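Local coordinates for GphF (Cystobacter violaceus, PDB 6MFC), which probably decarboxylates the acyl substrate that starts polyketide biosynthesis, using a fold related to GNAT acetyltransferases, at residues A41-C46 with L51-A56; L59-T64 with Q113-N118; L72-A77 with R124-G129; L131-V136 with L184-G189; L166-Y171 with D209-I214. All coordinates share one frame; numbering follows the deposited sequence.

How the contacts relate
Following the chain from its N terminus, contact 1 closes a short turn of four residues between helix 36-46 and the start of helix 55-64. Contact 2 then lays helix 55-64 against the bulged strand 111-119, and contact 3 ties the hairpin end of strand 70-74 to the loop entering helix 128-140. These two cross, their segments alternating along the chain. Contact 4 pairs helices 128-140 and 182-190, while contact 5 sets helix 168-172 on strand 212-218; these two cross as well. Contacts 1 and 2 touch through Glu43 and Asn118, contacts 3 and 4 share helix 128-140, and contacts 4 and 5 meet at Leu184 and Val213.

Contact 1 (A41-C46 with L51-A56); sequences ALEARC and LRASRA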
# COMPACT_ATOMS: atom_id res chain seq x y z
N ALA A 41 16.76 -3.40 -0.65
CA ALA A 41 16.87 -4.83 -0.91
C ALA A 41 15.51 -5.52 -0.80
O ALA A 41 15.17 -6.36 -1.64
CB ALA A 41 17.87 -5.46 0.06
N LEU A 42 14.73 -5.17 0.23
CA LEU A 42 13.38 -5.70 0.34
C LEU A 42 12.52 -5.26 -0.83
O LEU A 42 11.68 -6.03 -1.33
CB LEU A 42 12.76 -5.26 1.66
CG LEU A 42 11.30 -5.68 1.88
CD1 LEU A 42 11.19 -7.19 1.98
CD2 LEU A 42 10.73 -5.01 3.12
N GLU A 43 12.72 -4.03 -1.30
CA GLU A 43 11.95 -3.52 -2.44
C GLU A 43 12.26 -4.31 -3.71
O GLU A 43 11.37 -4.53 -4.54
CB GLU A 43 12.24 -2.03 -2.64
CG GLU A 43 11.38 -1.35 -3.69
CD GLU A 43 10.01 -0.96 -3.17
OE1 GLU A 43 9.65 -1.38 -2.05
OE2 GLU A 43 9.30 -0.22 -3.88
N ALA A 44 13.51 -4.75 -3.87
CA ALA A 44 13.89 -5.46 -5.09
C ALA A 44 13.34 -6.88 -5.11
O ALA A 44 13.05 -7.41 -6.18
CB ALA A 44 15.40 -5.47 -5.25
N ARG A 45 13.20 -7.50 -3.94
CA ARG A 45 12.63 -8.85 -3.87
C ARG A 45 11.12 -8.84 -4.03
O ARG A 45 10.55 -9.81 -4.56
CB ARG A 45 13.01 -9.51 -2.55
CG ARG A 45 14.48 -9.87 -2.43
CD ARG A 45 14.81 -10.36 -1.03
NE ARG A 45 15.56 -11.61 -1.05
CZ ARG A 45 15.00 -12.81 -0.87
NH1 ARG A 45 13.70 -12.92 -0.65
NH2 ARG A 45 15.76 -13.90 -0.91
N CYS A 46 10.44 -7.78 -3.60
CA CYS A 46 8.99 -7.77 -3.64
C CYS A 46 8.44 -7.31 -4.98
O CYS A 46 7.33 -7.71 -5.35
CB CYS A 46 8.44 -6.88 -2.52
SG CYS A 46 8.86 -7.44 -0.86
N LEU A 51 8.37 -1.59 -11.24
CA LEU A 51 7.49 -1.21 -10.14
C LEU A 51 8.23 -0.96 -8.83
O LEU A 51 7.59 -0.88 -7.78
CB LEU A 51 6.41 -2.28 -9.93
CG LEU A 51 5.27 -2.38 -10.95
CD1 LEU A 51 5.69 -3.14 -12.19
CD2 LEU A 51 4.04 -3.01 -10.32
N ARG A 52 9.55 -0.82 -8.87
CA ARG A 52 10.33 -0.60 -7.67
C ARG A 52 10.48 0.89 -7.39
O ARG A 52 10.72 1.69 -8.30
CB ARG A 52 11.72 -1.22 -7.79
CG ARG A 52 11.72 -2.71 -8.05
CD ARG A 52 13.10 -3.29 -7.82
NE ARG A 52 13.17 -4.70 -8.19
CZ ARG A 52 14.02 -5.20 -9.09
NH1 ARG A 52 14.87 -4.40 -9.71
NH2 ARG A 52 14.01 -6.49 -9.37
N ALA A 53 10.33 1.26 -6.12
CA ALA A 53 10.66 2.61 -5.71
C ALA A 53 12.17 2.82 -5.75
O ALA A 53 12.95 1.89 -5.51
CB ALA A 53 10.13 2.90 -4.30
N SER A 54 12.58 4.04 -6.07
CA SER A 54 13.99 4.36 -6.08
C SER A 54 14.50 4.50 -4.65
O SER A 54 13.73 4.62 -3.69
CB SER A 54 14.25 5.63 -6.87
OG SER A 54 13.66 6.75 -6.23
N ARG A 55 15.83 4.49 -4.51
CA ARG A 55 16.43 4.77 -3.21
C ARG A 55 16.05 6.16 -2.72
O ARG A 55 15.89 6.37 -1.51
CB ARG A 55 17.95 4.62 -3.28
CG ARG A 55 18.65 4.69 -1.94
CD ARG A 55 20.16 4.73 -2.10
NE ARG A 55 20.86 4.39 -0.86
CZ ARG A 55 22.18 4.35 -0.73
NH1 ARG A 55 22.73 4.03 0.43
NH2 ARG A 55 22.96 4.62 -1.77
N ALA A 56 15.91 7.11 -3.64
CA ALA A 56 15.52 8.47 -3.26
C ALA A 56 14.10 8.50 -2.72
O ALA A 56 13.83 9.18 -1.72
CB ALA A 56 15.67 9.41 -4.45
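Glu43 and Arg52 hold together the turn that links helix 36-46 to helix 55-64 in this GNAT fold: Glu43 takes a backbone amide of 51-56, while Arg52 lies along the end of helix 36-46. The amide N of Ala53 donates to Glu43 OE2 over 2.9 Å in a nearly straight bond, with an N-H...O angle of 165°, and it meets the anti lone pair, the one facing away from the other carboxylate oxygen. That second oxygen, Glu43 OE1, lies close to Asn118 ND2. Glu43 reaches the amide because its CG is anti to its backbone N and its chain then bends at chi2 (81°). The Ala53 methyl packs beside the carboxylate and against Leu58 of the next helix, where a small side chain fits. Arg52, the residue before, reaches back along the helix. Its chain is extended from CG to NE, and the methyl of Ala44 sits over one guanidinium face, toward its rim, 3.7 Å above the plane. The main acceptor for Arg52 NE is the carbonyl of Trp47, just past that helix; the bond from Arg52 NE to Ala44 O, at 3.4 Å, is weak. Ser54 takes the N-cap position of the next helix, its OG capping the amide of Glu57. The chemistry is thus complementary: a carboxylate secures an amide of the turn, while arginine's positive charge lies at a helix C-terminal end, where it would be electrostatically welcome.

Contact 2 (L59-T64 with Q113-N118); sequences LRRVTT and QLLGLN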
# COMPACT_ATOMS: atom_id res chain seq x y z
N LEU A 59 13.91 6.88 0.72
CA LEU A 59 14.41 7.82 1.72
C LEU A 59 13.42 8.97 1.93
O LEU A 59 13.26 9.45 3.06
CB LEU A 59 15.77 8.36 1.29
CG LEU A 59 16.43 9.35 2.26
CD1 LEU A 59 16.87 8.64 3.53
CD2 LEU A 59 17.60 10.05 1.60
N ARG A 60 12.76 9.41 0.86
CA ARG A 60 11.79 10.50 0.98
C ARG A 60 10.66 10.14 1.93
O ARG A 60 10.19 10.99 2.69
CB ARG A 60 11.23 10.84 -0.40
CG ARG A 60 10.43 12.14 -0.43
CD ARG A 60 9.22 12.04 -1.35
NE ARG A 60 8.19 11.15 -0.83
CZ ARG A 60 7.34 11.49 0.14
NH1 ARG A 60 7.40 12.69 0.69
NH2 ARG A 60 6.43 10.62 0.56
N ARG A 61 10.22 8.88 1.91
CA ARG A 61 9.12 8.47 2.78
C ARG A 61 9.54 8.44 4.24
O ARG A 61 8.85 8.98 5.12
CB ARG A 61 8.60 7.10 2.35
CG ARG A 61 8.13 7.02 0.92
CD ARG A 61 7.77 5.60 0.54
NE ARG A 61 7.45 5.47 -0.88
CZ ARG A 61 7.14 4.33 -1.47
NH1 ARG A 61 7.12 3.20 -0.77
NH2 ARG A 61 6.86 4.30 -2.77
N VAL A 62 10.68 7.80 4.53
CA VAL A 62 11.10 7.62 5.92
C VAL A 62 11.42 8.96 6.57
O VAL A 62 11.13 9.16 7.75
CB VAL A 62 12.30 6.65 5.98
CG1 VAL A 62 12.81 6.53 7.41
CG2 VAL A 62 11.91 5.29 5.43
N THR A 63 12.00 9.89 5.82
CA THR A 63 12.37 11.18 6.39
C THR A 63 11.22 12.17 6.42
O THR A 63 11.26 13.11 7.23
CB THR A 63 13.54 11.77 5.60
OG1 THR A 63 13.15 11.99 4.24
CG2 THR A 63 14.73 10.82 5.64
N THR A 64 10.20 12.00 5.59
CA THR A 64 9.07 12.93 5.60
C THR A 64 8.10 12.62 6.74
O THR A 64 7.68 13.52 7.47
CB THR A 64 8.34 12.88 4.26
OG1 THR A 64 9.25 13.25 3.21
CG2 THR A 64 7.16 13.84 4.26
N GLN A 113 -2.36 7.85 4.67
CA GLN A 113 -2.29 7.19 3.37
C GLN A 113 -1.19 6.13 3.38
O GLN A 113 -0.05 6.42 3.74
CB GLN A 113 -2.02 8.20 2.25
CG GLN A 113 -1.82 7.56 0.89
CD GLN A 113 -1.19 8.51 -0.10
OE1 GLN A 113 -0.77 9.61 0.25
NE2 GLN A 113 -1.11 8.08 -1.36
N LEU A 114 -1.53 4.92 2.96
CA LEU A 114 -0.55 3.85 2.82
C LEU A 114 0.18 4.02 1.49
O LEU A 114 -0.43 3.92 0.42
CB LEU A 114 -1.23 2.48 2.88
CG LEU A 114 -1.75 2.01 4.24
CD1 LEU A 114 -2.48 0.67 4.10
CD2 LEU A 114 -0.61 1.89 5.23
N LEU A 115 1.48 4.28 1.56
CA LEU A 115 2.29 4.36 0.35
C LEU A 115 2.83 3.01 -0.08
O LEU A 115 3.13 2.82 -1.26
CB LEU A 115 3.45 5.34 0.56
CG LEU A 115 3.05 6.79 0.86
CD1 LEU A 115 4.27 7.65 1.07
CD2 LEU A 115 2.19 7.35 -0.27
N GLY A 116 2.96 2.07 0.85
CA GLY A 116 3.46 0.75 0.53
C GLY A 116 3.46 -0.20 1.70
O GLY A 116 3.56 0.22 2.86
N LEU A 117 3.32 -1.49 1.42
CA LEU A 117 3.42 -2.55 2.43
C LEU A 117 4.07 -3.74 1.75
O LEU A 117 3.43 -4.45 0.96
CB LEU A 117 2.05 -2.90 3.00
CG LEU A 117 1.98 -3.94 4.12
CD1 LEU A 117 0.87 -3.60 5.10
CD2 LEU A 117 1.77 -5.34 3.57
N ASN A 118 5.35 -3.96 2.03
CA ASN A 118 6.13 -5.02 1.42
C ASN A 118 6.44 -6.09 2.45
O ASN A 118 6.81 -5.78 3.59
CB ASN A 118 7.43 -4.48 0.82
CG ASN A 118 7.19 -3.44 -0.25
OD1 ASN A 118 6.21 -3.50 -0.98
ND2 ASN A 118 8.10 -2.47 -0.35
O HOH W 1 7.23 0.34 -1.44
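Leu115 points its CD1 methyl at two arginines of helix 55-64, and this junction is the closely packed part of the contact. Arg60, its chain bent at chi2 and chi3, reaches the leucine with its guanidinium edge: Leu115 CD1 lies in the guanidinium plane, 3.7 Å from Arg60 NH2. The same methyl rests against the aliphatic stem of Arg61, 3.9 Å from Arg61 CG. Arginine suits this second position because it offers hydrocarbon to the leucine and carries its charge farther on: the Arg61 chain is extended from CG to NE, which takes its guanidinium past Leu115, whose CB lies 4.1 Å above the guanidinium plane. Both guanidinium groups make their polar bonds to residues outside the contact. Glu57 forms salt bridges to NE of both arginines, Gln85 accepts from Arg60 NH2, and Tyr83 forms a cation-pi pair with Arg61. Toward Asn118 the contact is looser, and a water does the bridging. Arg61 NH1 donates to it over 2.9 Å, in the guanidinium plane, while Asn118 ND2 donates to the same water over 3.1 Å. A glycerol, probably from the crystallisation liquor, is hydrogen-bonded to Leu115 O and may mark a pocket on this side. The backbones of Leu115 and Gly116 both pair with Tyr83 of strand 77-87, a classic beta bulge, as in the corresponding strand of GNAT enzymes. Strand 111-119 has helix 55-64 on this face, strand 77-87 antiparallel on one side, strand 148-153 parallel on the other, and helix 128-140 against Leu114 and Leu117.

Contact 3 (L72-A77 with R124-G129); sequences LLHEGA and RNHDFG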
# COMPACT_ATOMS: atom_id res chain seq x y z
N LEU A 72 9.53 -4.73 9.93
CA LEU A 72 9.34 -5.97 10.66
C LEU A 72 10.62 -6.80 10.56
O LEU A 72 11.12 -7.04 9.45
CB LEU A 72 8.15 -6.76 10.11
CG LEU A 72 7.92 -8.16 10.67
CD1 LEU A 72 7.92 -8.16 12.19
CD2 LEU A 72 6.61 -8.73 10.15
N LEU A 73 11.13 -7.23 11.70
CA LEU A 73 12.39 -7.96 11.78
C LEU A 73 12.13 -9.44 12.03
O LEU A 73 11.40 -9.80 12.96
CB LEU A 73 13.28 -7.39 12.88
CG LEU A 73 13.68 -5.93 12.74
CD1 LEU A 73 14.64 -5.54 13.85
CD2 LEU A 73 14.30 -5.67 11.39
N HIS A 74 12.72 -10.29 11.19
CA HIS A 74 12.68 -11.73 11.38
C HIS A 74 14.07 -12.28 11.13
O HIS A 74 14.64 -12.07 10.06
CB HIS A 74 11.66 -12.39 10.45
CG HIS A 74 11.51 -13.87 10.66
ND1 HIS A 74 10.92 -14.40 11.78
CD2 HIS A 74 11.89 -14.91 9.89
CE1 HIS A 74 10.94 -15.72 11.69
NE2 HIS A 74 11.52 -16.06 10.55
N GLU A 75 14.63 -12.97 12.13
CA GLU A 75 15.99 -13.48 12.08
C GLU A 75 16.99 -12.34 11.87
O GLU A 75 17.99 -12.49 11.16
CB GLU A 75 16.14 -14.55 10.99
CG GLU A 75 15.15 -15.70 11.10
CD GLU A 75 15.50 -16.67 12.22
OE1 GLU A 75 16.66 -16.66 12.68
OE2 GLU A 75 14.60 -17.43 12.65
N GLY A 76 16.71 -11.20 12.48
CA GLY A 76 17.58 -10.04 12.38
C GLY A 76 17.56 -9.33 11.05
O GLY A 76 18.41 -8.46 10.81
N ALA A 77 16.62 -9.65 10.16
CA ALA A 77 16.54 -9.05 8.85
C ALA A 77 15.19 -8.36 8.66
O ALA A 77 14.17 -8.80 9.21
CB ALA A 77 16.73 -10.09 7.74
N ARG A 124 6.19 -15.68 3.27
CA ARG A 124 4.75 -15.53 3.06
C ARG A 124 3.95 -16.46 3.96
O ARG A 124 2.83 -16.11 4.36
CB ARG A 124 4.39 -15.77 1.59
CG ARG A 124 4.96 -14.74 0.63
CD ARG A 124 4.71 -13.33 1.13
NE ARG A 124 5.27 -12.32 0.24
CZ ARG A 124 4.55 -11.55 -0.57
NH1 ARG A 124 3.23 -11.66 -0.60
NH2 ARG A 124 5.16 -10.67 -1.35
N ASN A 125 4.49 -17.63 4.29
CA ASN A 125 3.76 -18.57 5.13
C ASN A 125 3.60 -18.08 6.56
O ASN A 125 2.75 -18.60 7.29
CB ASN A 125 4.45 -19.94 5.13
CG ASN A 125 5.87 -19.87 5.67
OD1 ASN A 125 6.64 -18.98 5.32
ND2 ASN A 125 6.21 -20.82 6.53
N HIS A 126 4.40 -17.09 6.98
CA HIS A 126 4.28 -16.54 8.32
C HIS A 126 3.11 -15.59 8.48
O HIS A 126 2.83 -15.16 9.60
CB HIS A 126 5.58 -15.81 8.70
CG HIS A 126 6.68 -16.72 9.13
ND1 HIS A 126 7.36 -17.54 8.25
CD2 HIS A 126 7.22 -16.95 10.35
CE1 HIS A 126 8.27 -18.23 8.91
NE2 HIS A 126 8.21 -17.89 10.19
N ASP A 127 2.41 -15.26 7.39
CA ASP A 127 1.28 -14.32 7.42
C ASP A 127 1.69 -12.98 8.02
O ASP A 127 0.92 -12.33 8.73
CB ASP A 127 0.09 -14.91 8.17
CG ASP A 127 -0.50 -16.12 7.47
OD1 ASP A 127 0.07 -16.55 6.45
OD2 ASP A 127 -1.54 -16.64 7.93
N PHE A 128 2.93 -12.55 7.73
CA PHE A 128 3.41 -11.27 8.21
C PHE A 128 2.70 -10.09 7.56
O PHE A 128 2.68 -9.00 8.14
CB PHE A 128 4.92 -11.15 7.98
CG PHE A 128 5.76 -11.85 9.00
CD1 PHE A 128 5.24 -12.15 10.26
CD2 PHE A 128 7.07 -12.21 8.72
CE1 PHE A 128 6.02 -12.79 11.21
CE2 PHE A 128 7.84 -12.86 9.66
CZ PHE A 128 7.32 -13.15 10.91
N GLY A 129 2.12 -10.29 6.38
CA GLY A 129 1.42 -9.19 5.71
C GLY A 129 0.24 -8.68 6.52
O GLY A 129 0.09 -7.48 6.73
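Leu72 and His74 lie at the end of strand 70-74, where a type I' turn from His74 to Ala77 folds the chain into a hairpin; opposite them, a type I turn from Arg124 to Asp127 leads into helix 128-140. The second segment probably corresponds to the GNAT loop that in relatives binds the pyrophosphate of coenzyme A, and its Arg124 and Gly129 fit the ends of the family pattern Q/R-x-x-G-x-G/A, with Asp127 at the first glycine. Asp127 still adopts a left-handed backbone conformation (phi 56°). Positive phi likewise recurs at Glu75 and Gly76, as a type I' turn requires. Across the gap, Phe128 is the central side chain, a large flat ring that can be packed on both faces and at its rim. The CB of its neighbour His126 sits over the centre of one face, and on the opposite face Leu72 CD2 makes a CH-pi contact 3.8 Å from the ring centroid. The edge of Phe128 is directed toward the face of His74 in an offset edge-to-face pair, with centroids 5.5 Å apart and planes at 65°. Val79 of the next strand also touches both of these rings. His126 completes the aromatic cluster obliquely, its ring centroid 4.8 Å from that of His74; the nearest atoms of the two, His74 CE1 and His126 NE2, are 3.8 Å apart.

Contact 4 (L131-V136 with L184-G189); sequences LLLEFV and LGFHLG
Two helices that flank one face of the GNAT sheet, 128-140 and 182-190, meet here through Leu133 on the first and Phe186 and His187 on the second. The key group is one methyl. Leu133 CD2 lies over the face of the Phe186 ring, 4.0 Å from its centroid and 30° off the normal, a CH-pi contact in which the nearest ring atom, Phe186 CE2, is 3.6 Å from Leu133 CD2. Leu133 CB adds a second touch, 3.7 Å from Phe186 CZ. Leucine and phenylalanine reach toward each other from their two helices, and each has CG anti to its backbone N (chi1 176° in both), which carries them out across the interhelical gap. A branched leucine suits a flat phenyl, since one methyl can settle on the ring while CB meets its far end. Phe186 also packs edge-to-face with His190. His187 is the lesser partner, with ND1 4.2 Å from Leu133 CD2, and the CD2 of Phe186 stands over its imidazole face near the rim. The polar duty of His187 lies elsewhere, for its ND1 is hydrogen-bonded to His217 NE2. A pentaethylene glycol bound beside His187 and a glycerol near Phe186 may mark a pocket. Strand 111-119 touches both helices, Leu117 against Leu133 and Leu114 against His187. Strand 212-218 also reaches helix 182-190, with Val215 touching both Leu184 and His187.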
# COMPACT_ATOMS: atom_id res chain seq x y z
N LEU A 131 -0.11 -9.00 9.62
CA LEU A 131 0.37 -8.46 10.89
C LEU A 131 0.73 -6.99 10.75
O LEU A 131 0.35 -6.16 11.58
CB LEU A 131 1.57 -9.26 11.39
CG LEU A 131 2.21 -8.75 12.68
CD1 LEU A 131 1.20 -8.76 13.82
CD2 LEU A 131 3.44 -9.56 13.04
N LEU A 132 1.46 -6.64 9.69
CA LEU A 132 1.83 -5.24 9.47
C LEU A 132 0.60 -4.38 9.24
O LEU A 132 0.51 -3.26 9.76
CB LEU A 132 2.79 -5.12 8.28
CG LEU A 132 4.23 -5.60 8.47
CD1 LEU A 132 5.03 -5.40 7.19
CD2 LEU A 132 4.89 -4.87 9.64
N LEU A 133 -0.36 -4.87 8.46
CA LEU A 133 -1.57 -4.10 8.19
C LEU A 133 -2.35 -3.84 9.47
O LEU A 133 -2.67 -2.69 9.79
CB LEU A 133 -2.44 -4.84 7.17
CG LEU A 133 -3.79 -4.19 6.86
CD1 LEU A 133 -3.61 -2.77 6.35
CD2 LEU A 133 -4.58 -5.02 5.86
N GLU A 134 -2.67 -4.90 10.22
CA GLU A 134 -3.38 -4.73 11.48
C GLU A 134 -2.57 -3.94 12.50
O GLU A 134 -3.15 -3.36 13.42
CB GLU A 134 -3.76 -6.09 12.06
CG GLU A 134 -4.99 -6.72 11.40
CD GLU A 134 -6.27 -5.98 11.72
OE1 GLU A 134 -6.29 -5.22 12.72
OE2 GLU A 134 -7.26 -6.14 10.98
N PHE A 135 -1.24 -3.91 12.35
CA PHE A 135 -0.43 -3.07 13.22
C PHE A 135 -0.59 -1.59 12.87
O PHE A 135 -0.73 -0.75 13.77
CB PHE A 135 1.04 -3.48 13.13
CG PHE A 135 1.94 -2.75 14.09
CD1 PHE A 135 2.57 -1.58 13.72
CD2 PHE A 135 2.16 -3.25 15.36
CE1 PHE A 135 3.40 -0.91 14.60
CE2 PHE A 135 2.99 -2.58 16.25
CZ PHE A 135 3.61 -1.41 15.87
N VAL A 136 -0.59 -1.27 11.58
CA VAL A 136 -0.79 0.11 11.15
C VAL A 136 -2.19 0.58 11.52
O VAL A 136 -2.37 1.70 12.03
CB VAL A 136 -0.54 0.24 9.63
CG1 VAL A 136 -0.95 1.62 9.14
CG2 VAL A 136 0.92 -0.04 9.32
N LEU A 184 -6.31 -7.30 -3.75
CA LEU A 184 -7.39 -6.47 -3.23
C LEU A 184 -8.07 -7.12 -2.03
O LEU A 184 -8.39 -6.43 -1.05
CB LEU A 184 -8.40 -6.18 -4.34
CG LEU A 184 -8.29 -4.79 -4.96
CD1 LEU A 184 -9.36 -4.58 -6.02
CD2 LEU A 184 -8.37 -3.72 -3.89
N GLY A 185 -8.30 -8.43 -2.09
CA GLY A 185 -8.88 -9.14 -0.97
C GLY A 185 -8.08 -9.03 0.31
O GLY A 185 -8.62 -9.28 1.40
N PHE A 186 -6.80 -8.67 0.20
CA PHE A 186 -5.99 -8.41 1.39
C PHE A 186 -6.57 -7.25 2.20
O PHE A 186 -6.68 -7.33 3.43
CB PHE A 186 -4.55 -8.12 0.99
CG PHE A 186 -3.65 -7.74 2.14
CD1 PHE A 186 -3.28 -8.69 3.08
CD2 PHE A 186 -3.17 -6.45 2.26
CE1 PHE A 186 -2.46 -8.35 4.13
CE2 PHE A 186 -2.34 -6.11 3.32
CZ PHE A 186 -1.98 -7.06 4.25
N HIS A 187 -6.96 -6.17 1.52
CA HIS A 187 -7.57 -5.04 2.22
C HIS A 187 -9.07 -5.26 2.43
O HIS A 187 -9.60 -4.93 3.50
CB HIS A 187 -7.32 -3.75 1.45
CG HIS A 187 -5.88 -3.35 1.39
ND1 HIS A 187 -5.26 -2.66 2.41
CD2 HIS A 187 -4.94 -3.54 0.44
CE1 HIS A 187 -4.00 -2.44 2.08
NE2 HIS A 187 -3.78 -2.97 0.89
N LEU A 188 -9.76 -5.81 1.43
CA LEU A 188 -11.18 -6.11 1.58
C LEU A 188 -11.41 -7.10 2.72
O LEU A 188 -12.39 -6.99 3.46
CB LEU A 188 -11.75 -6.65 0.27
CG LEU A 188 -11.59 -5.79 -0.98
CD1 LEU A 188 -12.05 -6.55 -2.21
CD2 LEU A 188 -12.35 -4.48 -0.84
N GLY A 189 -10.51 -8.08 2.86
CA GLY A 189 -10.68 -9.07 3.91
C GLY A 189 -10.57 -8.50 5.30
O GLY A 189 -11.22 -8.99 6.23

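Contact 5 (L166-Y171 with D209-I214); sequences LGYEDY and DGAGVI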
# COMPACT_ATOMS: atom_id res chain seq x y z
N LEU A 166 -13.50 -9.56 -19.29
CA LEU A 166 -13.98 -8.85 -18.11
C LEU A 166 -13.32 -7.48 -17.99
O LEU A 166 -12.12 -7.32 -18.22
CB LEU A 166 -13.71 -9.68 -16.86
CG LEU A 166 -14.27 -9.13 -15.54
CD1 LEU A 166 -15.76 -8.89 -15.67
CD2 LEU A 166 -13.98 -10.10 -14.40
N GLY A 167 -14.13 -6.48 -17.63
CA GLY A 167 -13.60 -5.15 -17.42
C GLY A 167 -12.95 -5.00 -16.06
O GLY A 167 -13.18 -5.78 -15.13
N TYR A 168 -12.11 -3.97 -15.94
CA TYR A 168 -11.37 -3.75 -14.70
C TYR A 168 -12.31 -3.40 -13.56
O TYR A 168 -12.19 -3.95 -12.45
CB TYR A 168 -10.33 -2.65 -14.91
CG TYR A 168 -9.37 -2.47 -13.75
CD1 TYR A 168 -8.30 -3.34 -13.57
CD2 TYR A 168 -9.53 -1.43 -12.84
CE1 TYR A 168 -7.41 -3.18 -12.52
CE2 TYR A 168 -8.65 -1.26 -11.78
CZ TYR A 168 -7.59 -2.14 -11.63
OH TYR A 168 -6.72 -1.98 -10.58
N GLU A 169 -13.27 -2.49 -13.80
CA GLU A 169 -14.17 -2.07 -12.73
C GLU A 169 -15.04 -3.23 -12.24
O GLU A 169 -15.24 -3.40 -11.04
CB GLU A 169 -15.04 -0.91 -13.20
CG GLU A 169 -15.99 -0.39 -12.13
CD GLU A 169 -16.85 0.77 -12.62
OE1 GLU A 169 -16.56 1.31 -13.70
OE2 GLU A 169 -17.82 1.12 -11.91
N ASP A 170 -15.56 -4.04 -13.17
CA ASP A 170 -16.35 -5.19 -12.77
C ASP A 170 -15.50 -6.21 -12.03
O ASP A 170 -15.95 -6.80 -11.03
CB ASP A 170 -17.02 -5.83 -13.99
CG ASP A 170 -18.18 -5.01 -14.52
OD1 ASP A 170 -18.81 -4.28 -13.73
OD2 ASP A 170 -18.46 -5.11 -15.73
N TYR A 171 -14.27 -6.44 -12.49
CA TYR A 171 -13.38 -7.37 -11.81
C TYR A 171 -13.01 -6.86 -10.42
O TYR A 171 -12.97 -7.64 -9.46
CB TYR A 171 -12.11 -7.60 -12.63
CG TYR A 171 -11.07 -8.42 -11.92
CD1 TYR A 171 -11.33 -9.73 -11.53
CD2 TYR A 171 -9.81 -7.90 -11.65
CE1 TYR A 171 -10.37 -10.48 -10.88
CE2 TYR A 171 -8.84 -8.65 -11.01
CZ TYR A 171 -9.13 -9.94 -10.62
OH TYR A 171 -8.18 -10.69 -9.98
N ASP A 209 -3.71 -2.00 -16.21
CA ASP A 209 -4.06 -1.01 -17.24
C ASP A 209 -3.80 0.40 -16.74
O ASP A 209 -4.54 1.34 -17.03
CB ASP A 209 -5.51 -1.18 -17.69
CG ASP A 209 -5.72 -2.43 -18.52
OD1 ASP A 209 -5.39 -3.53 -18.03
OD2 ASP A 209 -6.22 -2.32 -19.66
N GLY A 210 -2.72 0.55 -15.96
CA GLY A 210 -2.36 1.83 -15.38
C GLY A 210 -3.28 2.33 -14.29
O GLY A 210 -3.04 3.43 -13.77
N ALA A 211 -4.31 1.58 -13.93
CA ALA A 211 -5.29 2.06 -12.97
C ALA A 211 -4.81 1.83 -11.54
O ALA A 211 -3.80 1.19 -11.28
CB ALA A 211 -6.64 1.38 -13.20
N GLY A 212 -5.58 2.39 -10.60
CA GLY A 212 -5.33 2.20 -9.19
C GLY A 212 -6.63 2.21 -8.40
O GLY A 212 -7.50 3.05 -8.63
N VAL A 213 -6.77 1.28 -7.45
CA VAL A 213 -8.00 1.10 -6.70
C VAL A 213 -7.83 1.74 -5.33
O VAL A 213 -6.90 1.39 -4.58
CB VAL A 213 -8.37 -0.38 -6.58
CG1 VAL A 213 -9.58 -0.56 -5.67
CG2 VAL A 213 -8.64 -0.97 -7.95
N ILE A 214 -8.72 2.66 -4.99
CA ILE A 214 -8.70 3.32 -3.69
C ILE A 214 -9.41 2.44 -2.67
O ILE A 214 -10.59 2.13 -2.82
CB ILE A 214 -9.35 4.71 -3.76
CG1 ILE A 214 -8.58 5.61 -4.72
CG2 ILE A 214 -9.42 5.34 -2.37
CD1 ILE A 214 -9.19 6.99 -4.87
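Tyr168 bridges from the start of helix 168-172 to Ala211 and Val213, where the chain enters strand 212-218 in the C-terminal part of the GNAT-like sheet. After Leu166, Gly167 takes the N-cap position, bringing no side chain there, and its carbonyl accepts the first turn's bond, Tyr171 N to Gly167 O, 2.9 Å. Next comes Tyr168, whose CG is anti to its backbone N (chi1 -171°), an orientation that sends the ring from the helix toward the strand. Its CE2 lies 3.6 Å from Ala211 CB and 3.8 Å from Val213 CG2; the same ring carbon thus meets both methyls, which approach the ring obliquely. Alanine and valine suit the site as small apolar groups, two residues apart, that the long tyrosine can span. Past Tyr168, the side chain of Tyr171 turns to Asp181 through its hydroxyl. Ile197 of strand 193-198, the antiparallel neighbour of strand 212-218, touches both Tyr168 and Ala211, and Tyr158 meets the Tyr168 ring edge-to-face. The hydroxyl is not left to the apolar groups: Tyr168 OH is hydrogen-bonded to Asn208 OD1, while its oxygen also lies 3.4 Å from Val213 CG2.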